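Local atomic coordinates of HTLV-2 integrase catalytic core domain (PDB entry 6QBT), a protein that forms the catalytic core of the retroviral integrase, a magnesium-binding domain of the enzyme that inserts viral DNA into the host genome. Residues 34-42 with 132-140. Sequence-based numbering, arbitrary orientation.
Sequences SGAVSVSCK and INKALWTLN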
ATOM      1  N   SER A  34      12.622  16.527   2.785  1.00 33.55           N
ATOM      2  CA  SER A  34      11.177  16.598   3.115  1.00 34.64           C
ATOM      3  C   SER A  34      10.873  16.379   4.610  1.00 37.05           C
ATOM      4  O   SER A  34       9.816  16.789   5.104  1.00 37.38           O
ATOM      5  CB  SER A  34      10.416  15.549   2.316  1.00 33.67           C
ATOM      6  OG  SER A  34      10.835  14.234   2.680  1.00 33.32           O
ATOM      7  N   GLY A  35      11.792  15.698   5.307  1.00 38.30           N
ATOM      8  CA  GLY A  35      11.532  15.162   6.642  1.00 36.58           C
ATOM      9  C   GLY A  35      10.644  13.927   6.652  1.00 36.65           C
ATOM     10  O   GLY A  35      10.315  13.442   7.726  1.00 35.88           O
ATOM     11  N   ALA A  36      10.279  13.410   5.480  1.00 31.75           N
ATOM     12  CA  ALA A  36       9.411  12.243   5.395  1.00 35.18           C
ATOM     13  C   ALA A  36      10.088  10.991   5.946  1.00 35.26           C
ATOM     14  O   ALA A  36      11.302  10.814   5.807  1.00 33.43           O
ATOM     15  CB  ALA A  36       8.962  12.006   3.955  1.00 37.72           C
ATOM     16  N   VAL A  37       9.273  10.121   6.549  1.00 33.08           N
ATOM     17  CA  VAL A  37       9.767   9.050   7.396  1.00 34.63           C
ATOM     18  C   VAL A  37       9.290   7.704   6.951  1.00 33.84           C
ATOM     19  O   VAL A  37       8.141   7.567   6.585  1.00 33.98           O
ATOM     20  CB  VAL A  37       9.218   9.187   8.848  1.00 36.13           C
ATOM     21  CG1 VAL A  37       9.958   8.265   9.790  1.00 35.26           C
ATOM     22  CG2 VAL A  37       9.355  10.623   9.318  1.00 39.77           C
ATOM     23  N   SER A  38      10.153   6.705   7.111  1.00 33.54           N
ATOM     24  CA  SER A  38       9.745   5.305   7.215  1.00 32.92           C
ATOM     25  C   SER A  38      10.219   4.693   8.535  1.00 33.26           C
ATOM     26  O   SER A  38      11.335   4.947   8.977  1.00 34.27           O
ATOM     27  CB  SER A  38      10.349   4.486   6.090  1.00 32.96           C
ATOM     28  OG  SER A  38       9.901   3.143   6.158  1.00 35.87           O
ATOM     29  N   VAL A  39       9.395   3.843   9.130  1.00 33.80           N
ATOM     30  CA  VAL A  39       9.810   3.107  10.295  1.00 37.15           C
ATOM     31  C   VAL A  39       9.264   1.717  10.172  1.00 35.70           C
ATOM     32  O   VAL A  39       8.106   1.562   9.829  1.00 37.64           O
ATOM     33  CB  VAL A  39       9.341   3.779  11.628  1.00 42.57           C
ATOM     34  CG1 VAL A  39       7.944   4.343  11.508  1.00 47.03           C
ATOM     35  CG2 VAL A  39       9.399   2.812  12.821  1.00 43.75           C
ATOM     36  N   SER A  40      10.101   0.720  10.471  1.00 34.75           N
ATOM     37  CA  SER A  40       9.695  -0.665  10.516  1.00 34.52           C
ATOM     38  C   SER A  40      10.028  -1.212  11.875  1.00 36.21           C
ATOM     39  O   SER A  40      11.166  -1.062  12.342  1.00 34.43           O
ATOM     40  CB  SER A  40      10.464  -1.472   9.494  1.00 35.06           C
ATOM     41  OG  SER A  40      10.198  -0.984   8.212  1.00 37.36           O
ATOM     42  N   CYS A  41       9.043  -1.855  12.500  1.00 35.58           N
ATOM     43  CA  CYS A  41       9.234  -2.500  13.771  1.00 36.07           C
ATOM     44  C   CYS A  41       9.701  -3.943  13.489  1.00 36.85           C
ATOM     45  O   CYS A  41       9.035  -4.698  12.806  1.00 38.48           O
ATOM     46  CB  CYS A  41       7.950  -2.472  14.587  1.00 35.67           C
ATOM     47  SG  CYS A  41       8.173  -3.120  16.269  1.00 41.20           S
ATOM     48  N   LYS A  42      10.874  -4.285  13.989  1.00 35.67           N
ATOM     49  CA  LYS A  42      11.474  -5.580  13.797  1.00 34.93           C
ATOM     50  C   LYS A  42      11.889  -6.070  15.168  1.00 35.36           C
ATOM     51  O   LYS A  42      12.082  -5.268  16.075  1.00 33.78           O
ATOM     52  CB  LYS A  42      12.730  -5.468  12.910  1.00 35.95           C
ATOM     53  CG  LYS A  42      12.525  -4.910  11.509  1.00 35.11           C
ATOM     54  CD  LYS A  42      11.670  -5.847  10.666  1.00 34.23           C
ATOM     55  CE  LYS A  42      11.634  -5.391   9.210  1.00 36.23           C
ATOM     56  NZ  LYS A  42      10.791  -6.282   8.355  1.00 35.86           N
ATOM     57  N   ILE A 132       2.299   1.601  15.680  1.00 36.33           N
ATOM     58  CA  ILE A 132       3.438   1.957  14.843  1.00 37.59           C
ATOM     59  C   ILE A 132       2.885   2.482  13.532  1.00 37.90           C
ATOM     60  O   ILE A 132       3.288   3.544  13.065  1.00 35.22           O
ATOM     61  CB  ILE A 132       4.317   0.698  14.533  1.00 41.90           C
ATOM     62  CG1 ILE A 132       4.950   0.098  15.817  1.00 45.84           C
ATOM     63  CG2 ILE A 132       5.370   0.959  13.455  1.00 41.14           C
ATOM     64  CD1 ILE A 132       6.243   0.742  16.258  1.00 47.13           C
ATOM     65  N   ASN A 133       1.946   1.739  12.939  1.00 37.39           N
ATOM     66  CA  ASN A 133       1.414   2.108  11.620  1.00 34.90           C
ATOM     67  C   ASN A 133       0.733   3.483  11.677  1.00 34.43           C
ATOM     68  O   ASN A 133       1.016   4.381  10.869  1.00 36.13           O
ATOM     69  CB  ASN A 133       0.444   1.052  11.094  1.00 32.14           C
ATOM     70  CG  ASN A 133       0.282   1.122   9.607  1.00 32.65           C
ATOM     71  OD1 ASN A 133       1.257   1.174   8.870  1.00 35.41           O
ATOM     72  ND2 ASN A 133      -0.940   1.166   9.149  1.00 31.56           N
ATOM     73  N   LYS A 134      -0.127   3.655  12.663  1.00 32.56           N
ATOM     74  CA  LYS A 134      -0.854   4.899  12.805  1.00 32.68           C
ATOM     75  C   LYS A 134       0.096   6.048  13.170  1.00 33.15           C
ATOM     76  O   LYS A 134      -0.067   7.150  12.678  1.00 32.24           O
ATOM     77  CB  LYS A 134      -1.961   4.746  13.816  1.00 31.15           C
ATOM     78  CG  LYS A 134      -3.038   3.797  13.334  1.00 30.44           C
ATOM     79  CD  LYS A 134      -4.149   3.703  14.362  1.00 31.39           C
ATOM     80  CE  LYS A 134      -3.701   2.972  15.622  1.00 32.33           C
ATOM     81  NZ  LYS A 134      -4.864   2.628  16.464  1.00 32.11           N
ATOM     82  N   ALA A 135       1.133   5.767  13.956  1.00 36.22           N
ATOM     83  CA  ALA A 135       2.177   6.771  14.214  1.00 36.62           C
ATOM     84  C   ALA A 135       2.837   7.206  12.917  1.00 36.23           C
ATOM     85  O   ALA A 135       2.946   8.411  12.649  1.00 35.60           O
ATOM     86  CB  ALA A 135       3.223   6.263  15.202  1.00 35.30           C
ATOM     87  N   LEU A 136       3.245   6.218  12.124  1.00 34.32           N
ATOM     88  CA  LEU A 136       3.909   6.458  10.844  1.00 36.46           C
ATOM     89  C   LEU A 136       3.083   7.336   9.866  1.00 37.03           C
ATOM     90  O   LEU A 136       3.545   8.379   9.369  1.00 36.20           O
ATOM     91  CB  LEU A 136       4.290   5.110  10.218  1.00 36.94           C
ATOM     92  CG  LEU A 136       4.747   5.055   8.763  1.00 38.29           C
ATOM     93  CD1 LEU A 136       5.997   5.893   8.633  1.00 41.51           C
ATOM     94  CD2 LEU A 136       4.962   3.616   8.288  1.00 36.83           C
ATOM     95  N   TRP A 137       1.852   6.923   9.619  1.00 36.68           N
ATOM     96  CA  TRP A 137       0.991   7.648   8.697  1.00 36.49           C
ATOM     97  C   TRP A 137       0.563   9.012   9.244  1.00 36.54           C
ATOM     98  O   TRP A 137       0.498   9.997   8.486  1.00 37.99           O
ATOM     99  CB  TRP A 137      -0.207   6.786   8.285  1.00 35.73           C
ATOM    100  CG  TRP A 137       0.224   5.730   7.343  1.00 36.21           C
ATOM    101  CD1 TRP A 137       0.609   4.464   7.647  1.00 37.92           C
ATOM    102  CD2 TRP A 137       0.354   5.863   5.938  1.00 35.14           C
ATOM    103  NE1 TRP A 137       0.956   3.779   6.500  1.00 39.09           N
ATOM    104  CE2 TRP A 137       0.828   4.623   5.436  1.00 36.86           C
ATOM    105  CE3 TRP A 137       0.124   6.909   5.049  1.00 34.70           C
ATOM    106  CZ2 TRP A 137       1.070   4.403   4.079  1.00 35.31           C
ATOM    107  CZ3 TRP A 137       0.361   6.706   3.715  1.00 34.15           C
ATOM    108  CH2 TRP A 137       0.824   5.447   3.234  1.00 35.77           C
ATOM    109  N   THR A 138       0.308   9.082  10.542  1.00 36.15           N
ATOM    110  CA  THR A 138      -0.008  10.344  11.187  1.00 35.39           C
ATOM    111  C   THR A 138       1.150  11.343  11.014  1.00 36.82           C
ATOM    112  O   THR A 138       0.926  12.503  10.641  1.00 35.78           O
ATOM    113  CB  THR A 138      -0.347  10.164  12.691  1.00 35.69           C
ATOM    114  OG1 THR A 138      -1.533   9.360  12.838  1.00 32.37           O
ATOM    115  CG2 THR A 138      -0.596  11.533  13.377  1.00 37.28           C
ATOM    116  N   LEU A 139       2.379  10.919  11.277  1.00 35.96           N
ATOM    117  CA  LEU A 139       3.491  11.849  11.164  1.00 35.92           C
ATOM    118  C   LEU A 139       3.688  12.346   9.712  1.00 34.90           C
ATOM    119  O   LEU A 139       3.885  13.549   9.496  1.00 36.04           O
ATOM    120  CB  LEU A 139       4.776  11.215  11.694  1.00 37.83           C
ATOM    121  CG  LEU A 139       6.054  12.079  11.667  1.00 38.34           C
ATOM    122  CD1 LEU A 139       5.888  13.379  12.441  1.00 38.72           C
ATOM    123  CD2 LEU A 139       7.202  11.274  12.234  1.00 38.05           C
ATOM    124  N   ASN A 140       3.636  11.437   8.739  1.00 33.19           N
ATOM    125  CA  ASN A 140       3.889  11.802   7.332  1.00 34.00           C
ATOM    126  C   ASN A 140       2.757  12.625   6.742  1.00 34.66           C
ATOM    127  O   ASN A 140       3.020  13.637   6.084  1.00 36.91           O
ATOM    128  CB  ASN A 140       4.167  10.586   6.438  1.00 32.03           C
ATOM    129  CG  ASN A 140       5.572  10.027   6.615  1.00 35.07           C
ATOM    130  OD1 ASN A 140       6.551  10.777   6.800  1.00 39.41           O
ATOM    131  ND2 ASN A 140       5.703   8.701   6.516  1.00 34.42           N
TER
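With chi1 at -77°, N140 sets its CG opposite its own carbonyl carbon, and the carboxamide at the end of this side chain meets the backbone of V37 through both of its polar atoms. V37 N donates to N140 OD1 at 2.8 Å, in the carbonyl plane and on a lone pair. In return N140 ND2 donates to V37 O at 2.7 Å, nearly straight with an N-H...O angle of 175°; V37 O lies almost in the amide plane. Two bonds to one residue fix the rotation of the amide and satisfy both polar backbone atoms of V37 on the outermost strand of this chain's sheet, whose even-numbered residues S38, S40 and K42 make their backbone bonds to strand 22-31. The N140 backbone is itself hydrogen-bonded to the backbone of W153.

L136, its CG anti to the backbone N, brings CD1 to 3.4 Å from V37 O, a van der Waals contact of a methyl with a carbonyl oxygen. The apolar partner of the same methyl is V39 CG1, at 3.8 Å; the V39 and L136 side chains lie alongside, each running toward the other's backbone. V37 CG2 meets L139 CD2 at 3.7 Å, the two side chains roughly perpendicular. Further along, I132 CD1 reaches C41 CB at 4.0 Å. On the helix, contacts at I132, L136, L139 and N140 follow one face. On the strand V37, V39 and C41, every second residue, turn toward the helix, while S38 and S40 between them turn to the other face and touch helix 47-61. L139 also packs on helix 104-122.

The axes of strand 37-42 and helix 132-140 run antiparallel (176°) at 8.7 Å, a helix laid along an edge strand within the RNase H-like fold of retroviral integrase catalytic cores.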